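Side-chain contacts in ORF10 (Moritella marina, PDB 6RIW), which probably builds carbon-carbon bonds in polyunsaturated fatty acid synthesis, this chain being the ketosynthase-chain length factor didomain of a longer multidomain synthase: residues A[16-19]-A[20-23]; A[86-89]-A[90-94]; A[272-276]-A[277-281]. All coordinates share one frame; numbering follows the deposited sequence.

Contact 1. Residues A[16-19]-A[20-23]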
ATOM      1  N   SER A  16     -12.825  17.140 -12.784  1.00 20.77           N
ATOM      2  CA  SER A  16     -12.984  18.257 -11.854  1.00 20.08           C
ATOM      3  C   SER A  16     -11.801  18.389 -10.903  1.00 22.14           C
ATOM      4  O   SER A  16     -11.091  17.419 -10.624  1.00 19.08           O
ATOM      5  CB  SER A  16     -14.298  18.132 -11.062  1.00 22.46           C
ATOM      6  OG  SER A  16     -14.274  17.025 -10.184  1.00 24.36           O
ATOM      7  N   GLN A  17     -11.600  19.621 -10.409  1.00 18.91           N
ATOM      8  CA  GLN A  17     -10.501  19.929  -9.499  1.00 23.74           C
ATOM      9  C   GLN A  17     -10.967  20.597  -8.211  1.00 21.87           C
ATOM     10  O   GLN A  17     -10.127  21.042  -7.419  1.00 19.42           O
ATOM     11  CB  GLN A  17      -9.463  20.827 -10.192  1.00 25.74           C
ATOM     12  CG  GLN A  17      -9.063  20.379 -11.593  1.00 29.00           C
ATOM     13  CD  GLN A  17      -8.114  21.362 -12.257  1.00 35.45           C
ATOM     14  OE1 GLN A  17      -7.759  22.385 -11.668  1.00 38.58           O
ATOM     15  NE2 GLN A  17      -7.707  21.063 -13.492  1.00 41.08           N
ATOM     16  N   ALA A  18     -12.276  20.681  -7.974  1.00 21.96           N
ATOM     17  CA  ALA A  18     -12.812  21.361  -6.802  1.00 22.87           C
ATOM     18  C   ALA A  18     -14.190  20.791  -6.520  1.00 22.18           C
ATOM     19  O   ALA A  18     -14.824  20.254  -7.433  1.00 22.44           O
ATOM     20  CB  ALA A  18     -12.891  22.882  -7.024  1.00 25.43           C
ATOM     21  N   PRO A  19     -14.673  20.864  -5.272  1.00 23.20           N
ATOM     22  CA  PRO A  19     -15.951  20.199  -4.956  1.00 23.66           C
ATOM     23  C   PRO A  19     -17.166  20.834  -5.622  1.00 25.90           C
ATOM     24  O   PRO A  19     -18.103  20.113  -5.983  1.00 23.09           O
ATOM     25  CB  PRO A  19     -16.030  20.293  -3.421  1.00 20.38           C
ATOM     26  CG  PRO A  19     -14.600  20.450  -2.974  1.00 25.62           C
ATOM     27  CD  PRO A  19     -13.950  21.275  -4.054  1.00 24.39           C
ATOM     28  N   ASP A  20     -17.198  22.159  -5.781  1.00 27.58           N
ATOM     29  CA  ASP A  20     -18.373  22.770  -6.407  1.00 30.64           C
ATOM     30  C   ASP A  20     -18.450  22.425  -7.892  1.00 27.14           C
ATOM     31  O   ASP A  20     -19.542  22.252  -8.447  1.00 25.71           O
ATOM     32  CB  ASP A  20     -18.350  24.284  -6.198  1.00 32.83           C
ATOM     33  CG  ASP A  20     -17.162  24.952  -6.884  1.00 41.89           C
ATOM     34  OD1 ASP A  20     -16.177  24.247  -7.221  1.00 40.94           O
ATOM     35  OD2 ASP A  20     -17.210  26.187  -7.090  1.00 52.27           O
ATOM     36  N   GLN A  21     -17.299  22.327  -8.558  1.00 26.70           N
ATOM     37  CA  GLN A  21     -17.281  21.876  -9.949  1.00 24.67           C
ATOM     38  C   GLN A  21     -17.788  20.439 -10.070  1.00 26.94           C
ATOM     39  O   GLN A  21     -18.591  20.119 -10.955  1.00 22.98           O
ATOM     40  CB  GLN A  21     -15.860  22.023 -10.486  1.00 25.73           C
ATOM     41  CG  GLN A  21     -15.590  21.562 -11.890  1.00 27.29           C
ATOM     42  CD  GLN A  21     -14.107  21.730 -12.221  1.00 30.93           C
ATOM     43  OE1 GLN A  21     -13.274  21.856 -11.313  1.00 25.28           O
ATOM     44  NE2 GLN A  21     -13.772  21.748 -13.511  1.00 29.36           N
ATOM     45  N   PHE A  22     -17.325  19.557  -9.184  1.00 24.74           N
ATOM     46  CA  PHE A  22     -17.791  18.173  -9.172  1.00 21.55           C
ATOM     47  C   PHE A  22     -19.295  18.104  -8.931  1.00 22.24           C
ATOM     48  O   PHE A  22     -20.012  17.365  -9.619  1.00 22.21           O
ATOM     49  CB  PHE A  22     -17.001  17.419  -8.097  1.00 21.76           C
ATOM     50  CG  PHE A  22     -17.582  16.089  -7.663  1.00 19.44           C
ATOM     51  CD1 PHE A  22     -17.599  15.003  -8.516  1.00 19.41           C
ATOM     52  CD2 PHE A  22     -18.007  15.910  -6.359  1.00 22.51           C
ATOM     53  CE1 PHE A  22     -18.084  13.772  -8.100  1.00 20.20           C
ATOM     54  CE2 PHE A  22     -18.494  14.674  -5.928  1.00 18.73           C
ATOM     55  CZ  PHE A  22     -18.525  13.609  -6.802  1.00 18.74           C
ATOM     56  N   TRP A  23     -19.787  18.881  -7.968  1.00 23.17           N
ATOM     57  CA  TRP A  23     -21.211  18.872  -7.647  1.00 24.73           C
ATOM     58  C   TRP A  23     -22.054  19.295  -8.848  1.00 24.83           C
ATOM     59  O   TRP A  23     -23.046  18.639  -9.185  1.00 26.42           O
ATOM     60  CB  TRP A  23     -21.479  19.792  -6.457  1.00 22.58           C
ATOM     61  CG  TRP A  23     -22.911  19.800  -6.057  1.00 29.45           C
ATOM     62  CD1 TRP A  23     -23.810  20.813  -6.248  1.00 30.53           C
ATOM     63  CD2 TRP A  23     -23.635  18.731  -5.429  1.00 28.47           C
ATOM     64  NE1 TRP A  23     -25.042  20.442  -5.759  1.00 31.02           N
ATOM     65  CE2 TRP A  23     -24.962  19.170  -5.257  1.00 28.49           C
ATOM     66  CE3 TRP A  23     -23.287  17.443  -4.994  1.00 27.44           C
ATOM     67  CZ2 TRP A  23     -25.942  18.373  -4.666  1.00 30.63           C
ATOM     68  CZ3 TRP A  23     -24.264  16.655  -4.404  1.00 28.94           C
ATOM     69  CH2 TRP A  23     -25.575  17.124  -4.247  1.00 30.23           C
TER
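Q21 reaches back from the first turn of helix 19-27 and takes the backbone N-H of Q17 with its amide oxygen, Q17 N to Q21 OE1 2.9 Å. The bond is nearly straight at the hydrogen, 173°, but the donor stands above the carbonyl plane of the amide, 56° out of it. An extended side chain makes this reach possible: CG lies anti to the backbone N (chi1 178°), and the chain stays stretched to the amide. On the way its CG passes alongside S16, with S16 CB to Q21 CG 3.8 Å. Glutamine suits the place because it has both the length to return to the loop and a neutral acceptor to offer there. Beside it, the hydroxyl of S16 rests against F22, S16 OG to F22 CB 3.5 Å; this serine is buried, and its short side chain fits against both residues.

The backbone sets these side chains in place. F22 N bonds to A18 O at 3.1 Å and W23 N to P19 O at 2.9 Å, opening the helix. P19 suits the first helical position, where its missing N-H costs no helical bond. D20 OD1 packs on A18, at 3.6 Å from A18 CB, while its bond from Q21 N is weak.

Farther out, F22 meets F13 edge-to-face and packs on P376 and T379 of helix 374-387, and Q17 O accepts from Y95 OH. The whole is a helix N-terminus, with A18 as the N-cap and proline following it, where the loop after strand 4-12 enters the first helix of the ketosynthase domain.

Contact 2. Residues A[86-89]-A[90-94]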
ATOM      1  N   LEU A  86       8.390  15.065  -8.765  1.00 18.06           N
ATOM      2  CA  LEU A  86       7.740  13.869  -8.251  1.00 16.40           C
ATOM      3  C   LEU A  86       6.546  13.490  -9.124  1.00 17.06           C
ATOM      4  O   LEU A  86       5.987  14.319  -9.853  1.00 15.91           O
ATOM      5  CB  LEU A  86       7.316  14.076  -6.791  1.00 15.17           C
ATOM      6  CG  LEU A  86       8.442  14.344  -5.780  1.00 15.58           C
ATOM      7  CD1 LEU A  86       7.864  14.593  -4.400  1.00 14.30           C
ATOM      8  CD2 LEU A  86       9.387  13.158  -5.727  1.00 19.31           C
ATOM      9  N   ASP A  87       6.164  12.217  -9.032  1.00 16.99           N
ATOM     10  CA  ASP A  87       5.082  11.627  -9.813  1.00 14.88           C
ATOM     11  C   ASP A  87       3.731  12.284  -9.511  1.00 14.33           C
ATOM     12  O   ASP A  87       3.522  12.905  -8.459  1.00 15.13           O
ATOM     13  CB  ASP A  87       4.982  10.118  -9.497  1.00 16.06           C
ATOM     14  CG  ASP A  87       4.103   9.344 -10.470  1.00 14.49           C
ATOM     15  OD1 ASP A  87       4.597   8.981 -11.575  1.00 15.60           O
ATOM     16  OD2 ASP A  87       2.924   9.037 -10.120  1.00 16.09           O
ATOM     17  N   ASP A  88       2.791  12.083 -10.445  1.00 14.71           N
ATOM     18  CA  ASP A  88       1.379  12.421 -10.212  1.00 14.37           C
ATOM     19  C   ASP A  88       0.901  11.926  -8.854  1.00 13.87           C
ATOM     20  O   ASP A  88       0.110  12.597  -8.172  1.00 15.34           O
ATOM     21  CB  ASP A  88       0.506  11.784 -11.294  1.00 12.75           C
ATOM     22  CG  ASP A  88       0.567  12.516 -12.626  1.00 19.99           C
ATOM     23  OD1 ASP A  88       0.942  13.706 -12.639  1.00 19.65           O
ATOM     24  OD2 ASP A  88       0.244  11.871 -13.657  1.00 19.74           O
ATOM     25  N   LEU A  89       1.309  10.714  -8.472  1.00 14.22           N
ATOM     26  CA  LEU A  89       0.891  10.186  -7.172  1.00 15.15           C
ATOM     27  C   LEU A  89       1.138  11.207  -6.071  1.00 14.73           C
ATOM     28  O   LEU A  89       0.242  11.522  -5.278  1.00 17.89           O
ATOM     29  CB  LEU A  89       1.637   8.897  -6.863  1.00 17.15           C
ATOM     30  CG  LEU A  89       0.950   7.990  -5.834  1.00 18.36           C
ATOM     31  CD1 LEU A  89       1.476   6.564  -5.989  1.00 21.37           C
ATOM     32  CD2 LEU A  89       1.190   8.498  -4.452  1.00 20.98           C
ATOM     33  N   ASN A  90       2.365  11.716  -5.995  1.00 12.47           N
ATOM     34  CA  ASN A  90       2.703  12.667  -4.942  1.00 13.19           C
ATOM     35  C   ASN A  90       2.035  14.007  -5.179  1.00 14.55           C
ATOM     36  O   ASN A  90       1.524  14.633  -4.235  1.00 14.95           O
ATOM     37  CB  ASN A  90       4.218  12.849  -4.872  1.00 12.18           C
ATOM     38  CG  ASN A  90       4.964  11.526  -4.755  1.00 19.61           C
ATOM     39  OD1 ASN A  90       5.336  11.114  -3.667  1.00 22.34           O
ATOM     40  ND2 ASN A  90       5.176  10.860  -5.879  1.00 24.16           N
ATOM     41  N   GLN A  91       2.050  14.480  -6.427  1.00 15.17           N
ATOM     42  CA  GLN A  91       1.554  15.828  -6.701  1.00 16.12           C
ATOM     43  C   GLN A  91       0.050  15.917  -6.487  1.00 15.59           C
ATOM     44  O   GLN A  91      -0.451  16.922  -5.961  1.00 15.41           O
ATOM     45  CB  GLN A  91       1.916  16.230  -8.124  1.00 13.07           C
ATOM     46  CG  GLN A  91       3.442  16.335  -8.310  1.00 16.74           C
ATOM     47  CD  GLN A  91       3.828  16.902  -9.648  1.00 17.82           C
ATOM     48  OE1 GLN A  91       3.033  16.908 -10.583  1.00 20.24           O
ATOM     49  NE2 GLN A  91       5.068  17.392  -9.750  1.00 17.64           N
ATOM     50  N   TRP A  92      -0.689  14.886  -6.902  1.00 12.80           N
ATOM     51  CA  TRP A  92      -2.132  14.919  -6.694  1.00 14.54           C
ATOM     52  C   TRP A  92      -2.469  14.903  -5.207  1.00 14.25           C
ATOM     53  O   TRP A  92      -3.398  15.586  -4.773  1.00 13.56           O
ATOM     54  CB  TRP A  92      -2.802  13.744  -7.397  1.00 11.68           C
ATOM     55  CG  TRP A  92      -2.703  13.771  -8.884  1.00 14.50           C
ATOM     56  CD1 TRP A  92      -2.232  14.789  -9.675  1.00 15.25           C
ATOM     57  CD2 TRP A  92      -3.073  12.714  -9.770  1.00 13.51           C
ATOM     58  NE1 TRP A  92      -2.290  14.426 -10.994  1.00 14.71           N
ATOM     59  CE2 TRP A  92      -2.813  13.160 -11.082  1.00 15.65           C
ATOM     60  CE3 TRP A  92      -3.604  11.434  -9.579  1.00 16.08           C
ATOM     61  CZ2 TRP A  92      -3.041  12.356 -12.206  1.00 17.82           C
ATOM     62  CZ3 TRP A  92      -3.846  10.637 -10.695  1.00 14.05           C
ATOM     63  CH2 TRP A  92      -3.569  11.108 -11.993  1.00 19.07           C
ATOM     64  N   GLY A  93      -1.737  14.110  -4.413  1.00 14.90           N
ATOM     65  CA  GLY A  93      -1.968  14.095  -2.971  1.00 15.69           C
ATOM     66  C   GLY A  93      -1.628  15.417  -2.301  1.00 13.57           C
ATOM     67  O   GLY A  93      -2.347  15.874  -1.407  1.00 14.22           O
ATOM     68  N   LEU A  94      -0.533  16.049  -2.726  1.00 14.10           N
ATOM     69  CA  LEU A  94      -0.200  17.377  -2.212  1.00 14.81           C
ATOM     70  C   LEU A  94      -1.268  18.403  -2.593  1.00 15.29           C
ATOM     71  O   LEU A  94      -1.660  19.251  -1.774  1.00 15.50           O
ATOM     72  CB  LEU A  94       1.162  17.805  -2.756  1.00 13.40           C
ATOM     73  CG  LEU A  94       2.317  17.015  -2.145  1.00 14.99           C
ATOM     74  CD1 LEU A  94       3.580  17.240  -2.954  1.00 15.89           C
ATOM     75  CD2 LEU A  94       2.504  17.422  -0.687  1.00 19.11           C
TER
HETATM   76  O   HOH W   1      -1.547  15.304 -13.814  1.00 19.92           O
HETATM   77  O   HOH W   2       0.675  16.205 -11.469  1.00 21.25           O
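N90 sets its CB against the side chain of L86, L86 CB to N90 CB 3.8 Å, the two side chains crossing at about a right angle. Its amide nitrogen lies near D87, with D87 CB to N90 ND2 3.7 Å. Both L86 and N90 also touch L178 of helix 174-183, so this side of the turn is buried.

Q91 follows, its backbone N bonded to D87 O at 3.0 Å. The side chain runs back past the same carbonyl, and its ends are held separately: NE2 donates to L83 O, while Q91 OE1 accepts from a water oxygen at 2.6 Å that also donates to D88 OD1. These bonds belong to the N-terminus of helix 88-104, where D87 is the N-cap: D87 OD2 accepts from L89 N, and D87 OD1 is hydrogen-bonded to S128 OG. Aspartate suits such a cap because its short carboxylate can reach an N-H of the first turn.

W92 bonds through its backbone N to D88 O at 2.7 Å and sets one face of its indole against the D88 side chain. D88 CB sits over the six-membered ring, 3.9 Å from its centroid, in a CH-pi contact. The carboxylate is stacked on the indole with the planes only 11° apart, and its OD2 forms a salt bridge with K127. A second water, in the indole plane, accepts from W92 NE1 at 3.0 Å and donates to D88 OD1. Were W92 an alanine, D88 would probably lose the ring face its carboxylate stacks on, and that water its indole donor. G93, with a weak bond from its N to L89 O, carries the helix onward.

Contact 3. Residues A[272-276]-A[277-281]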
ATOM      1  N   SER A 272     -17.083  18.788  19.026  1.00 24.48           N
ATOM      2  CA  SER A 272     -16.902  19.772  20.098  1.00 27.33           C
ATOM      3  C   SER A 272     -15.868  20.827  19.723  1.00 28.96           C
ATOM      4  O   SER A 272     -16.083  22.026  19.943  1.00 23.35           O
ATOM      5  CB  SER A 272     -16.492  19.071  21.393  1.00 27.58           C
ATOM      6  OG  SER A 272     -15.322  18.301  21.192  1.00 29.01           O
ATOM      7  N   ASP A 273     -14.732  20.402  19.155  1.00 26.94           N
ATOM      8  CA  ASP A 273     -13.695  21.359  18.782  1.00 25.42           C
ATOM      9  C   ASP A 273     -14.115  22.176  17.565  1.00 25.91           C
ATOM     10  O   ASP A 273     -13.800  23.369  17.472  1.00 26.33           O
ATOM     11  CB  ASP A 273     -12.373  20.631  18.500  1.00 26.10           C
ATOM     12  CG  ASP A 273     -11.816  19.907  19.726  1.00 32.67           C
ATOM     13  OD1 ASP A 273     -12.278  20.179  20.860  1.00 32.47           O
ATOM     14  OD2 ASP A 273     -10.908  19.055  19.559  1.00 31.44           O
ATOM     15  N   ALA A 274     -14.821  21.551  16.618  1.00 22.46           N
ATOM     16  CA  ALA A 274     -15.236  22.274  15.420  1.00 24.18           C
ATOM     17  C   ALA A 274     -16.239  23.371  15.760  1.00 26.43           C
ATOM     18  O   ALA A 274     -16.187  24.466  15.191  1.00 25.16           O
ATOM     19  CB  ALA A 274     -15.839  21.309  14.392  1.00 25.42           C
ATOM     20  N   VAL A 275     -17.163  23.092  16.679  1.00 24.73           N
ATOM     21  CA  VAL A 275     -18.130  24.116  17.075  1.00 25.79           C
ATOM     22  C   VAL A 275     -17.439  25.213  17.872  1.00 28.37           C
ATOM     23  O   VAL A 275     -17.683  26.406  17.652  1.00 32.41           O
ATOM     24  CB  VAL A 275     -19.292  23.477  17.858  1.00 30.51           C
ATOM     25  CG1 VAL A 275     -20.165  24.550  18.496  1.00 31.31           C
ATOM     26  CG2 VAL A 275     -20.121  22.602  16.935  1.00 26.04           C
ATOM     27  N   ARG A 276     -16.536  24.829  18.781  1.00 30.15           N
ATOM     28  CA  ARG A 276     -15.794  25.805  19.575  1.00 26.57           C
ATOM     29  C   ARG A 276     -14.986  26.751  18.691  1.00 32.16           C
ATOM     30  O   ARG A 276     -14.946  27.964  18.939  1.00 28.37           O
ATOM     31  CB  ARG A 276     -14.889  25.070  20.568  1.00 30.16           C
ATOM     32  CG  ARG A 276     -13.883  25.929  21.327  1.00 34.84           C
ATOM     33  CD  ARG A 276     -12.747  25.076  21.910  1.00 36.91           C
ATOM     34  NE  ARG A 276     -11.837  24.604  20.865  1.00 37.19           N
ATOM     35  CZ  ARG A 276     -11.032  23.548  20.975  1.00 35.96           C
ATOM     36  NH1 ARG A 276     -10.993  22.846  22.099  1.00 35.77           N
ATOM     37  NH2 ARG A 276     -10.253  23.200  19.955  1.00 36.72           N
ATOM     38  N   ASP A 277     -14.359  26.226  17.638  1.00 29.27           N
ATOM     39  CA  ASP A 277     -13.446  27.018  16.823  1.00 29.65           C
ATOM     40  C   ASP A 277     -14.132  27.721  15.660  1.00 26.70           C
ATOM     41  O   ASP A 277     -13.461  28.448  14.921  1.00 33.14           O
ATOM     42  CB  ASP A 277     -12.297  26.139  16.297  1.00 29.03           C
ATOM     43  CG  ASP A 277     -11.443  25.543  17.420  1.00 33.79           C
ATOM     44  OD1 ASP A 277     -11.387  26.136  18.513  1.00 34.28           O
ATOM     45  OD2 ASP A 277     -10.826  24.472  17.220  1.00 33.56           O
ATOM     46  N   GLY A 278     -15.438  27.532  15.475  1.00 26.95           N
ATOM     47  CA  GLY A 278     -16.151  28.238  14.423  1.00 29.37           C
ATOM     48  C   GLY A 278     -15.902  27.725  13.020  1.00 28.18           C
ATOM     49  O   GLY A 278     -15.979  28.498  12.058  1.00 29.87           O
ATOM     50  N   ASP A 279     -15.593  26.441  12.876  1.00 30.32           N
ATOM     51  CA  ASP A 279     -15.333  25.873  11.562  1.00 27.63           C
ATOM     52  C   ASP A 279     -16.629  25.704  10.774  1.00 25.64           C
ATOM     53  O   ASP A 279     -17.713  25.555  11.336  1.00 24.75           O
ATOM     54  CB  ASP A 279     -14.628  24.520  11.698  1.00 25.72           C
ATOM     55  CG  ASP A 279     -13.335  24.615  12.484  1.00 25.66           C
ATOM     56  OD1 ASP A 279     -12.578  25.586  12.265  1.00 29.23           O
ATOM     57  OD2 ASP A 279     -13.065  23.727  13.320  1.00 27.97           O
ATOM     58  N   HIS A 280     -16.499  25.702   9.451  1.00 26.58           N
ATOM     59  CA  HIS A 280     -17.602  25.303   8.594  1.00 27.74           C
ATOM     60  C   HIS A 280     -17.720  23.784   8.627  1.00 26.28           C
ATOM     61  O   HIS A 280     -16.742  23.081   8.341  1.00 30.36           O
ATOM     62  CB  HIS A 280     -17.377  25.791   7.166  1.00 30.22           C
ATOM     63  CG  HIS A 280     -18.442  25.346   6.216  1.00 32.72           C
ATOM     64  ND1 HIS A 280     -18.295  24.252   5.393  1.00 37.50           N
ATOM     65  CD2 HIS A 280     -19.687  25.825   5.987  1.00 32.38           C
ATOM     66  CE1 HIS A 280     -19.400  24.080   4.690  1.00 34.03           C
ATOM     67  NE2 HIS A 280     -20.259  25.024   5.030  1.00 39.79           N
ATOM     68  N   ILE A 281     -18.894  23.273   8.983  1.00 26.08           N
ATOM     69  CA  ILE A 281     -19.129  21.833   9.052  1.00 25.93           C
ATOM     70  C   ILE A 281     -19.895  21.402   7.807  1.00 25.91           C
ATOM     71  O   ILE A 281     -21.018  21.864   7.569  1.00 24.17           O
ATOM     72  CB  ILE A 281     -19.883  21.460  10.340  1.00 22.82           C
ATOM     73  CG1 ILE A 281     -19.043  21.845  11.563  1.00 24.41           C
ATOM     74  CG2 ILE A 281     -20.220  19.995  10.364  1.00 21.90           C
ATOM     75  CD1 ILE A 281     -19.751  21.632  12.899  1.00 27.65           C
TER
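This is a helix C-terminus: helix 271-277 ends in a Schellman motif, and the chain turns through G278 toward strand 283-292, with an ion pair between R276 and D277 on the last turn and a small apolar contact beyond it. The turn is made by the backbone. D279 N bonds to A274 O at 3.1 Å, in the carbonyl plane, and G278 N makes a weak bond to V275 O. G278 has a phi of 75°, which glycine accepts readily because it has no side chain to strain. Past the turn I281 folds back, its CD1 at 4.2 Å from both A274 CB and V275 CG2. A274 also touches A5 and V7 of strand 4-12, where its single methyl allows a close approach, while the branched I281 reaches across to P452 and Q454.

R276 and D277 are neighbours in sequence whose side chains run side by side, pointing the same way. The arginine bends at chi3 (73°), bringing the NE side of its guanidinium round to the carboxylate, and grips it side-on: R276 NE to D277 OD1 2.8 Å and R276 NH2 to D277 OD2 3.1 Å. Both oxygens lie close to the guanidinium plane, although the two planes are 40° apart and NE meets OD1 from above the carboxylate. D273 adds charge alone, R276 NH1 to D273 OD1 3.2 Å, since that oxygen lies well out of the guanidinium plane; D273 OD2 forms a salt bridge with R270.

K269 forms salt bridges with OD2 of both D277 and D279, and D279 OD1 is hydrogen-bonded to Y106 OH. D277 OD2 lies 3.2 Å from another acceptor, D273 O, and this crowding at the negative helix end would probably disfavour a carboxylate, a cost that R276 and K269 are likely to offset.

The three contacts follow one another along the chain, all within the ketosynthase part of the didomain, and none touches another. Contact 1 opens helix 19-27, contact 2 opens helix 88-104, and contact 3 closes helix 271-277. The centres of contacts 1 and 2 are about 19 Å apart. Those of contacts 1 and 3 are about 24 Å apart, and those of contacts 2 and 3 about 30 Å. Contacts 1 and 3 both pack on strand 4-12, and W92 of contact 2 packs on strand 259-270, which pairs with it. The helix opened by contact 2 carries Y95, which meets contact 1, and the chain just beyond supplies Y106 to contact 3, so neighbouring strands and one helix tie these separate helix ends together.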